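Local coordinates for protein MGS-M4 (Unidentified, PDB 4Q3M) that probably reduces carbonyl compounds with a nicotinamide cofactor, as an aldo-keto reductase of the TIM-barrel fold whose own substrate is unknown, at residues Glu52-Ala57 with Lys93-Asp98; Arg56-Ser61 with Ile68-Lys73; Lys203-His208 with Pro213-Arg218; Ile221-Val226 with Glu251-Ile256. All coordinates share one frame; numbering follows the deposited sequence.

How the contacts relate
Contacts 1 and 2 share helix 51-59 and touch each other. Contacts 3 and 4 share helix 212-222; their centres lie about 34 Å from that of contact 1 and about 29 Å from that of contact 2. Contacts 1 to 3 are buried, contact 4 lies at the surface. Their chemistry follows their place: main chain meets main chain through a glycine in contact 1, branched aliphatic side chains join helix to barrel strand in contact 2 and helix to helix in contact 3, and in contact 4 a methionine touches the carbon stems of charged residues. Asp252 ties the last two together by a salt bridge with Lys207 and a probable hydrogen bond with His208.

Contact 1: Glu52-Ala57 with Lys93-Asp98; sequences EEVGRA and KNLGLD
Gly55 and Leu95 form a close helix-to-helix-end contact on the outside of the TIM barrel, where successive barrel helices 51-59 and 81-94 meet. The second segment is leaving its helix here: Gly96, with positive phi, closes a Schellman motif, and this turn of main chain rests on the flank of helix 51-59. The backbones come very near, with Gly55 CA 4.0 Å from Leu95 CA. Gly55 makes this possible, since the place a CB would occupy is taken by the carbonyl oxygen of Leu95. No hydrogen bond crosses the interface; instead Glu52 CA directs its hydrogen almost straight at Asn94 O (163° at the hydrogen). On the outer side the Glu52 and Asn94 side chains pass at an angle, touching through Glu52 CG and Asn94 CB at 4.1 Å, while Asn94 ND2 makes a weak hydrogen bond to Glu51. On the inner side Val54 and Leu95 lie alongside and point the same way. Val54 also packs on Val31 of helix 26-37. Its CG1, anti to the backbone N (chi1 168°), is the branch that reaches Leu95 CD2, 4.2 Å away.

Contact 2: Arg56-Ser61 with Ile68-Lys73; sequences RAIKDS and IFVTTK
Ile58 touches both Ile68 and Val70, each through a different branch, and these two methyl pairs are the tight part of the contact. Its CG2 meets the CD1 methyl of Ile68 at 3.8 Å, the two side chains sliding past one another in opposite directions. The CD1 end leads off in another direction, to Val70, where it meets CG2 at 3.7 Å. Ile58 spans both partners because CG1 is turned beside the backbone N (chi1 -64°) and the chain then runs out straight to CD1, leaving CG2 for Ile68. All three residues are buried, and Leu35 of helix 26-37 and Ile63 also pack on Ile68. The pairing belongs to the beta-alpha-beta unit of strand 41-43, helix 51-59 and strand 69-74, one step of the TIM barrel: the helix lays its inward residue on side chains at and just before the start of the strand. Phe69, between Ile68 and Val70, turns to the other side of the strand and meets His41 edge to face. Toward solvent the contact thins out. Ser61 OG stands 4.3 Å from Ile68 CD1 and is occupied at the helix end instead, donating to Ile58 O over 2.7 Å from 35° above the carbonyl plane. This bond ties Ser61 to the last turn of the helix, and the same OG has a weak hydrogen bond with Ile63 N. The exposed Asp60 follows the helix, its backbone oxygen taking a weak hydrogen bond from Lys32 NZ.

Contact 3: Lys203-His208 with Pro213-Arg218; sequences KIAKKH and PQIAIR
Ala205 and Ile215 bring the two helical segments nearest, with their CA atoms 6.6 Å apart, close enough for short side chains to meet; no hydrogen bond crosses. The contact is wholly apolar. The side chains of Ile204 and Ile215 cross at a slant, and the CD1 methyl of Ile204 settles among the branches of Ile215, with CG2 at 3.4 Å and CD1 at 3.6 Å. Ile204 CG1 lies between the backbone N and the carbonyl carbon (chi1 84°), from where its terminal methyl extends across to the other helix. Beside it Ala205 supplies a smaller surface: its CB is 4.1 Å from Ile215 CG1, so Ile215 rests against two consecutive residues of helix 199-207. Both helices lie in the long excursion between strands 180-184 and 226-227 of the barrel. Helix 212-222 probably corresponds to the barrel helix before the last strand, and helix 199-207 to the additional helix that aldo-keto reductases carry ahead of it. With an alanine in place of Ile215 the branches under Ile204 CD1 would be gone, which would probably open a gap between the helices and leave that methyl without this support. Other neighbours hold helix 212-222 at its flanks. Gln214 is held at both ends of its amide, OE1 by the backbone N of Thr211 and NE2 by the carbonyl oxygen of Gln239 from helix 234-241. Pro213, just before it in the chain, packs on Arg236 and Asn240 of that same helix and on Leu196 of helix 192-196.

Contact 4: Ile221-Val226 with Glu251-Ile256; sequences IEREIV and EDMKSI
Glu222, the last residue of helix 212-222, and Arg223, just beyond it, receive Met253 of helix 250-257 on the outside of the barrel. The sulfur of Met253 rests 3.9 Å from Glu222 CB, and its CE methyl reaches Arg223 CG at the same distance, so the tip of one thioether lies against the aliphatic stems of two charged residues. Met253 is bent at both chi2 (-64°) and chi3 (-65°), which brings CE up against both stems; Trp219 packs on it as well. Replacing Met253 by an alanine would remove the sulfur and methyl, and is likely to leave the Glu222 and Arg223 stems without their cover from helix 250-257. The helix ends here in a Schellman motif: Glu224, with positive phi, is its C-prime residue, and Glu224 N bonds to Ile221 O at 3.0 Å before the chain enters the last barrel strand. The charged ends turn elsewhere. Glu222 OE2 pairs with Arg218 in a salt bridge, accepts a hydrogen bond from Leu248 N and shares another with Thr247 OG1. Arg223 NH1 bonds to Gln166 O, and Ile225 CD1 lies over the centre of one guanidinium face, 3.8 Å above its plane.

Contact 1: Glu52-Ala57 with Lys93-Asp98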
# COMPACT_ATOMS: atom_id res chain seq x y z
N GLU A 52 -22.62 -20.73 -5.48
CA GLU A 52 -23.56 -21.77 -5.89
C GLU A 52 -22.83 -23.03 -6.35
O GLU A 52 -23.13 -24.13 -5.89
CB GLU A 52 -24.47 -21.25 -7.00
CG GLU A 52 -25.42 -20.16 -6.55
CD GLU A 52 -26.46 -19.83 -7.61
OE1 GLU A 52 -26.96 -20.77 -8.27
OE2 GLU A 52 -26.78 -18.64 -7.78
N GLU A 53 -21.86 -22.86 -7.25
CA GLU A 53 -21.12 -23.99 -7.79
C GLU A 53 -20.18 -24.61 -6.76
O GLU A 53 -19.97 -25.82 -6.75
CB GLU A 53 -20.32 -23.56 -9.02
CG GLU A 53 -21.18 -23.14 -10.20
CD GLU A 53 -20.36 -22.86 -11.45
OE1 GLU A 53 -19.12 -22.98 -11.39
OE2 GLU A 53 -20.96 -22.51 -12.49
N VAL A 54 -19.61 -23.77 -5.89
CA VAL A 54 -18.74 -24.25 -4.83
C VAL A 54 -19.52 -25.08 -3.82
O VAL A 54 -19.09 -26.17 -3.43
CB VAL A 54 -18.04 -23.08 -4.10
CG1 VAL A 54 -17.38 -23.56 -2.82
CG2 VAL A 54 -17.02 -22.41 -5.02
N GLY A 55 -20.68 -24.57 -3.42
CA GLY A 55 -21.51 -25.24 -2.43
C GLY A 55 -22.03 -26.60 -2.86
O GLY A 55 -22.15 -27.51 -2.05
N ARG A 56 -22.34 -26.73 -4.15
CA ARG A 56 -22.87 -27.99 -4.67
C ARG A 56 -21.76 -29.01 -4.89
O ARG A 56 -22.00 -30.22 -4.82
CB ARG A 56 -23.64 -27.74 -5.98
CG ARG A 56 -24.95 -27.01 -5.78
CD ARG A 56 -25.69 -26.84 -7.10
NE ARG A 56 -26.93 -26.09 -6.92
CZ ARG A 56 -26.99 -24.76 -6.86
NH1 ARG A 56 -25.87 -24.05 -6.95
NH2 ARG A 56 -28.15 -24.15 -6.70
N ALA A 57 -20.56 -28.53 -5.16
CA ALA A 57 -19.41 -29.41 -5.32
C ALA A 57 -19.04 -30.04 -3.99
O ALA A 57 -18.52 -31.16 -3.94
CB ALA A 57 -18.22 -28.64 -5.89
N LYS A 93 -27.21 -19.43 1.89
CA LYS A 93 -28.17 -20.18 1.08
C LYS A 93 -27.58 -20.61 -0.26
O LYS A 93 -27.83 -21.72 -0.72
CB LYS A 93 -29.43 -19.34 0.85
CG LYS A 93 -30.31 -19.20 2.09
CD LYS A 93 -31.51 -18.32 1.83
CE LYS A 93 -32.40 -18.22 3.06
NZ LYS A 93 -33.59 -17.36 2.82
N ASN A 94 -26.81 -19.72 -0.88
CA ASN A 94 -26.14 -20.05 -2.13
C ASN A 94 -25.18 -21.22 -1.96
O ASN A 94 -25.11 -22.11 -2.82
CB ASN A 94 -25.37 -18.84 -2.67
CG ASN A 94 -26.29 -17.75 -3.18
OD1 ASN A 94 -27.43 -18.01 -3.58
ND2 ASN A 94 -25.81 -16.51 -3.17
N LEU A 95 -24.46 -21.23 -0.85
CA LEU A 95 -23.50 -22.29 -0.55
C LEU A 95 -24.18 -23.59 -0.13
O LEU A 95 -23.53 -24.63 -0.04
CB LEU A 95 -22.53 -21.83 0.54
CG LEU A 95 -21.44 -20.86 0.12
CD1 LEU A 95 -20.82 -20.18 1.33
CD2 LEU A 95 -20.37 -21.59 -0.68
N GLY A 96 -25.48 -23.53 0.13
CA GLY A 96 -26.22 -24.72 0.54
C GLY A 96 -25.77 -25.24 1.89
O GLY A 96 -26.01 -26.39 2.24
N LEU A 97 -25.09 -24.37 2.64
CA LEU A 97 -24.72 -24.64 4.02
C LEU A 97 -25.67 -23.85 4.89
O LEU A 97 -26.39 -23.00 4.38
CB LEU A 97 -23.28 -24.20 4.29
CG LEU A 97 -22.23 -24.55 3.24
CD1 LEU A 97 -20.96 -23.76 3.49
CD2 LEU A 97 -21.95 -26.04 3.22
N ASP A 98 -25.67 -24.11 6.20
CA ASP A 98 -26.28 -23.18 7.15
C ASP A 98 -25.39 -22.97 8.37
O ASP A 98 -25.87 -22.63 9.46
CB ASP A 98 -27.69 -23.63 7.55
CG ASP A 98 -28.79 -22.97 6.71
OD1 ASP A 98 -28.48 -22.35 5.67
OD2 ASP A 98 -29.97 -23.06 7.09

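Contact 2: Arg56-Ser61 with Ile68-Lys73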
# COMPACT_ATOMS: atom_id res chain seq x y z
N ARG A 56 -22.34 -26.73 -4.15
CA ARG A 56 -22.87 -27.99 -4.67
C ARG A 56 -21.76 -29.01 -4.89
O ARG A 56 -22.00 -30.22 -4.82
CB ARG A 56 -23.64 -27.74 -5.98
CG ARG A 56 -24.95 -27.01 -5.78
CD ARG A 56 -25.69 -26.84 -7.10
NE ARG A 56 -26.93 -26.09 -6.92
CZ ARG A 56 -26.99 -24.76 -6.86
NH1 ARG A 56 -25.87 -24.05 -6.95
NH2 ARG A 56 -28.15 -24.15 -6.70
N ALA A 57 -20.56 -28.53 -5.16
CA ALA A 57 -19.41 -29.41 -5.32
C ALA A 57 -19.04 -30.04 -3.99
O ALA A 57 -18.52 -31.16 -3.94
CB ALA A 57 -18.22 -28.64 -5.89
N ILE A 58 -19.32 -29.32 -2.91
CA ILE A 58 -19.05 -29.81 -1.56
C ILE A 58 -20.04 -30.90 -1.17
O ILE A 58 -19.67 -31.89 -0.54
CB ILE A 58 -19.11 -28.66 -0.53
CG1 ILE A 58 -18.00 -27.64 -0.83
CG2 ILE A 58 -18.97 -29.19 0.88
CD1 ILE A 58 -18.01 -26.44 0.09
N LYS A 59 -21.30 -30.73 -1.56
CA LYS A 59 -22.34 -31.72 -1.28
C LYS A 59 -22.06 -33.05 -1.98
O LYS A 59 -22.09 -34.11 -1.36
CB LYS A 59 -23.71 -31.21 -1.71
CG LYS A 59 -24.34 -30.21 -0.75
CD LYS A 59 -25.84 -30.10 -0.99
CE LYS A 59 -26.47 -28.99 -0.17
NZ LYS A 59 -26.18 -29.14 1.28
N ASP A 60 -21.79 -32.99 -3.28
CA ASP A 60 -21.66 -34.18 -4.11
C ASP A 60 -20.33 -34.91 -3.92
O ASP A 60 -20.09 -35.95 -4.54
CB ASP A 60 -21.84 -33.82 -5.59
CG ASP A 60 -23.23 -33.31 -5.90
OD1 ASP A 60 -24.17 -33.61 -5.13
OD2 ASP A 60 -23.39 -32.60 -6.92
N SER A 61 -19.47 -34.37 -3.06
CA SER A 61 -18.14 -34.94 -2.86
C SER A 61 -18.15 -36.15 -1.92
O SER A 61 -17.14 -36.84 -1.79
CB SER A 61 -17.18 -33.88 -2.32
OG SER A 61 -17.54 -33.50 -1.00
N ILE A 68 -14.60 -30.02 6.17
CA ILE A 68 -14.25 -29.08 5.11
C ILE A 68 -14.39 -27.64 5.59
O ILE A 68 -15.46 -27.22 6.03
CB ILE A 68 -15.13 -29.28 3.86
CG1 ILE A 68 -15.02 -30.72 3.35
CG2 ILE A 68 -14.75 -28.29 2.77
CD1 ILE A 68 -15.85 -31.00 2.12
N PHE A 69 -13.29 -26.89 5.49
CA PHE A 69 -13.27 -25.49 5.90
C PHE A 69 -13.74 -24.60 4.77
O PHE A 69 -13.10 -24.52 3.72
CB PHE A 69 -11.86 -25.10 6.34
CG PHE A 69 -11.80 -23.83 7.16
CD1 PHE A 69 -11.82 -22.59 6.55
CD2 PHE A 69 -11.71 -23.89 8.54
CE1 PHE A 69 -11.76 -21.43 7.30
CE2 PHE A 69 -11.65 -22.74 9.30
CZ PHE A 69 -11.67 -21.51 8.67
N VAL A 70 -14.87 -23.92 4.97
CA VAL A 70 -15.43 -23.05 3.94
C VAL A 70 -15.37 -21.58 4.35
O VAL A 70 -15.94 -21.18 5.36
CB VAL A 70 -16.89 -23.42 3.62
CG1 VAL A 70 -17.42 -22.53 2.50
CG2 VAL A 70 -16.99 -24.88 3.24
N THR A 71 -14.67 -20.78 3.54
CA THR A 71 -14.57 -19.35 3.78
C THR A 71 -15.23 -18.56 2.66
O THR A 71 -14.93 -18.77 1.48
CB THR A 71 -13.11 -18.89 3.91
OG1 THR A 71 -12.48 -19.56 5.01
CG2 THR A 71 -13.03 -17.39 4.13
N THR A 72 -16.13 -17.66 3.02
CA THR A 72 -16.66 -16.70 2.07
C THR A 72 -16.52 -15.29 2.64
O THR A 72 -16.24 -15.12 3.83
CB THR A 72 -18.13 -16.98 1.71
OG1 THR A 72 -18.52 -16.15 0.60
CG2 THR A 72 -19.04 -16.71 2.89
N LYS A 73 -16.71 -14.29 1.79
CA LYS A 73 -16.46 -12.91 2.19
C LYS A 73 -17.65 -12.02 1.91
O LYS A 73 -18.48 -12.32 1.05
CB LYS A 73 -15.23 -12.36 1.48
CG LYS A 73 -14.05 -13.33 1.45
CD LYS A 73 -12.85 -12.73 0.75
CE LYS A 73 -11.76 -13.76 0.57
NZ LYS A 73 -12.15 -14.82 -0.41

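Contact 3: Lys203-His208 with Pro213-Arg218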
# COMPACT_ATOMS: atom_id res chain seq x y z
N LYS A 203 16.26 -21.58 -8.64
CA LYS A 203 17.40 -22.33 -8.14
C LYS A 203 16.98 -23.27 -7.02
O LYS A 203 17.19 -24.47 -7.10
CB LYS A 203 18.51 -21.39 -7.66
CG LYS A 203 19.32 -21.92 -6.47
CD LYS A 203 19.71 -20.81 -5.51
CE LYS A 203 20.46 -21.36 -4.30
NZ LYS A 203 19.57 -22.12 -3.38
N ILE A 204 16.36 -22.72 -5.98
CA ILE A 204 16.08 -23.50 -4.78
C ILE A 204 15.07 -24.60 -5.09
O ILE A 204 14.93 -25.56 -4.33
CB ILE A 204 15.60 -22.58 -3.61
CG1 ILE A 204 14.11 -22.26 -3.66
CG2 ILE A 204 16.44 -21.31 -3.54
CD1 ILE A 204 13.26 -23.24 -2.87
N ALA A 205 14.37 -24.46 -6.22
CA ALA A 205 13.48 -25.51 -6.71
C ALA A 205 14.28 -26.73 -7.18
O ALA A 205 13.77 -27.85 -7.18
CB ALA A 205 12.61 -24.97 -7.84
N LYS A 206 15.53 -26.50 -7.57
CA LYS A 206 16.43 -27.59 -7.95
C LYS A 206 16.77 -28.44 -6.73
O LYS A 206 17.00 -29.65 -6.84
CB LYS A 206 17.72 -27.03 -8.57
CG LYS A 206 18.97 -27.22 -7.69
CD LYS A 206 20.20 -26.51 -8.22
CE LYS A 206 20.02 -25.00 -8.21
NZ LYS A 206 21.22 -24.27 -8.69
N LYS A 207 16.78 -27.81 -5.57
CA LYS A 207 17.29 -28.41 -4.35
C LYS A 207 16.33 -29.44 -3.78
O LYS A 207 16.74 -30.44 -3.19
CB LYS A 207 17.58 -27.32 -3.32
CG LYS A 207 18.15 -27.79 -2.00
CD LYS A 207 18.46 -26.59 -1.12
CE LYS A 207 18.88 -27.00 0.27
NZ LYS A 207 19.12 -25.80 1.12
N HIS A 208 15.04 -29.21 -3.98
CA HIS A 208 14.01 -30.06 -3.41
C HIS A 208 13.20 -30.78 -4.49
O HIS A 208 12.19 -31.42 -4.19
CB HIS A 208 13.08 -29.24 -2.51
CG HIS A 208 13.80 -28.45 -1.46
ND1 HIS A 208 14.34 -29.03 -0.34
CD2 HIS A 208 14.08 -27.13 -1.37
CE1 HIS A 208 14.92 -28.10 0.40
NE2 HIS A 208 14.77 -26.94 -0.20
N PRO A 213 6.09 -22.75 -8.09
CA PRO A 213 4.92 -22.47 -7.24
C PRO A 213 4.92 -23.25 -5.93
O PRO A 213 4.65 -22.67 -4.88
CB PRO A 213 3.74 -22.90 -8.12
CG PRO A 213 4.24 -22.75 -9.50
CD PRO A 213 5.68 -23.15 -9.45
N GLN A 214 5.21 -24.55 -5.99
CA GLN A 214 5.27 -25.40 -4.80
C GLN A 214 6.20 -24.81 -3.75
O GLN A 214 5.97 -24.96 -2.54
CB GLN A 214 5.75 -26.81 -5.17
CG GLN A 214 4.73 -27.64 -5.92
CD GLN A 214 5.27 -29.00 -6.31
OE1 GLN A 214 6.43 -29.14 -6.69
NE2 GLN A 214 4.42 -30.02 -6.22
N ILE A 215 7.24 -24.14 -4.22
CA ILE A 215 8.19 -23.46 -3.35
C ILE A 215 7.57 -22.27 -2.63
O ILE A 215 7.62 -22.19 -1.40
CB ILE A 215 9.41 -22.98 -4.15
CG1 ILE A 215 10.27 -24.17 -4.58
CG2 ILE A 215 10.18 -21.93 -3.37
CD1 ILE A 215 10.39 -25.26 -3.52
N ALA A 216 7.01 -21.35 -3.41
CA ALA A 216 6.41 -20.14 -2.87
C ALA A 216 5.32 -20.47 -1.85
O ALA A 216 5.14 -19.76 -0.87
CB ALA A 216 5.83 -19.29 -3.99
N ILE A 217 4.62 -21.57 -2.11
CA ILE A 217 3.59 -22.05 -1.20
C ILE A 217 4.20 -22.55 0.10
O ILE A 217 3.76 -22.17 1.19
CB ILE A 217 2.75 -23.16 -1.85
CG1 ILE A 217 2.01 -22.62 -3.07
CG2 ILE A 217 1.77 -23.75 -0.85
CD1 ILE A 217 1.33 -23.68 -3.90
N ARG A 218 5.23 -23.39 -0.01
CA ARG A 218 5.91 -23.95 1.16
C ARG A 218 6.53 -22.86 2.02
O ARG A 218 6.50 -22.94 3.25
CB ARG A 218 6.99 -24.94 0.73
CG ARG A 218 7.71 -25.60 1.90
CD ARG A 218 6.74 -26.35 2.78
NE ARG A 218 7.33 -26.71 4.07
CZ ARG A 218 6.68 -27.37 5.03
NH1 ARG A 218 5.43 -27.75 4.84
NH2 ARG A 218 7.30 -27.65 6.17

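Contact 4: Ile221-Val226 with Glu251-Ile256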
# COMPACT_ATOMS: atom_id res chain seq x y z
N ILE A 221 4.03 -21.61 4.15
CA ILE A 221 3.78 -22.65 5.15
C ILE A 221 4.80 -22.57 6.27
O ILE A 221 4.45 -22.67 7.45
CB ILE A 221 3.83 -24.06 4.53
CG1 ILE A 221 2.83 -24.19 3.38
CG2 ILE A 221 3.56 -25.11 5.59
CD1 ILE A 221 1.39 -24.09 3.82
N GLU A 222 6.06 -22.38 5.90
CA GLU A 222 7.15 -22.29 6.87
C GLU A 222 6.97 -21.09 7.79
O GLU A 222 7.38 -21.12 8.95
CB GLU A 222 8.50 -22.21 6.15
CG GLU A 222 8.85 -23.43 5.30
CD GLU A 222 9.21 -24.65 6.13
OE1 GLU A 222 9.32 -24.54 7.36
OE2 GLU A 222 9.40 -25.73 5.53
N ARG A 223 6.36 -20.03 7.26
CA ARG A 223 6.13 -18.81 8.04
C ARG A 223 4.82 -18.88 8.83
O ARG A 223 4.36 -17.87 9.35
CB ARG A 223 6.10 -17.59 7.13
CG ARG A 223 7.42 -17.27 6.45
CD ARG A 223 7.28 -16.03 5.57
NE ARG A 223 6.90 -14.86 6.35
CZ ARG A 223 6.41 -13.74 5.82
NH1 ARG A 223 6.24 -13.65 4.51
NH2 ARG A 223 6.09 -12.72 6.60
N GLU A 224 4.25 -20.08 8.91
CA GLU A 224 2.98 -20.31 9.60
C GLU A 224 1.87 -19.40 9.08
O GLU A 224 1.06 -18.88 9.84
CB GLU A 224 3.15 -20.12 11.11
CG GLU A 224 4.10 -21.12 11.76
CD GLU A 224 4.23 -20.93 13.26
OE1 GLU A 224 3.93 -19.82 13.74
OE2 GLU A 224 4.63 -21.89 13.94
N ILE A 225 1.85 -19.21 7.76
CA ILE A 225 0.84 -18.39 7.11
C ILE A 225 -0.11 -19.26 6.28
O ILE A 225 0.33 -20.08 5.49
CB ILE A 225 1.47 -17.32 6.20
CG1 ILE A 225 2.27 -16.32 7.03
CG2 ILE A 225 0.41 -16.60 5.38
CD1 ILE A 225 2.91 -15.21 6.21
N VAL A 226 -1.41 -19.06 6.48
CA VAL A 226 -2.41 -19.78 5.69
C VAL A 226 -2.35 -19.33 4.24
O VAL A 226 -2.37 -18.13 3.95
CB VAL A 226 -3.83 -19.55 6.24
CG1 VAL A 226 -4.86 -20.28 5.39
CG2 VAL A 226 -3.92 -20.01 7.69
N GLU A 251 18.94 -21.41 5.21
CA GLU A 251 19.59 -20.69 4.11
C GLU A 251 18.62 -20.50 2.94
O GLU A 251 18.74 -19.54 2.19
CB GLU A 251 20.85 -21.42 3.64
CG GLU A 251 20.65 -22.38 2.48
CD GLU A 251 21.96 -22.84 1.87
OE1 GLU A 251 21.97 -23.20 0.68
OE2 GLU A 251 22.99 -22.83 2.59
N ASP A 252 17.66 -21.41 2.81
CA ASP A 252 16.61 -21.26 1.80
C ASP A 252 15.74 -20.06 2.15
O ASP A 252 15.48 -19.20 1.31
CB ASP A 252 15.75 -22.52 1.70
CG ASP A 252 16.44 -23.64 0.94
OD1 ASP A 252 17.29 -23.34 0.08
OD2 ASP A 252 16.12 -24.82 1.20
N MET A 253 15.29 -20.02 3.40
CA MET A 253 14.41 -18.95 3.88
C MET A 253 15.07 -17.58 3.76
O MET A 253 14.42 -16.60 3.42
CB MET A 253 14.01 -19.22 5.33
CG MET A 253 13.17 -20.47 5.51
SD MET A 253 11.59 -20.35 4.66
CE MET A 253 10.82 -19.02 5.59
N LYS A 254 16.37 -17.53 4.05
CA LYS A 254 17.11 -16.28 3.97
C LYS A 254 17.38 -15.91 2.51
O LYS A 254 17.58 -14.74 2.19
CB LYS A 254 18.43 -16.38 4.74
CG LYS A 254 18.67 -15.21 5.68
CD LYS A 254 17.47 -14.99 6.60
CE LYS A 254 17.72 -13.84 7.57
NZ LYS A 254 16.44 -13.19 7.99
N SER A 255 17.36 -16.91 1.64
CA SER A 255 17.53 -16.68 0.21
C SER A 255 16.23 -16.19 -0.41
O SER A 255 16.24 -15.36 -1.33
CB SER A 255 18.00 -17.96 -0.49
OG SER A 255 18.42 -17.70 -1.82
N ILE A 256 15.11 -16.69 0.10
CA ILE A 256 13.79 -16.26 -0.34
C ILE A 256 13.49 -14.86 0.21
O ILE A 256 12.75 -14.09 -0.40
CB ILE A 256 12.69 -17.25 0.11
CG1 ILE A 256 12.96 -18.65 -0.47
CG2 ILE A 256 11.31 -16.77 -0.31
CD1 ILE A 256 11.87 -19.65 -0.18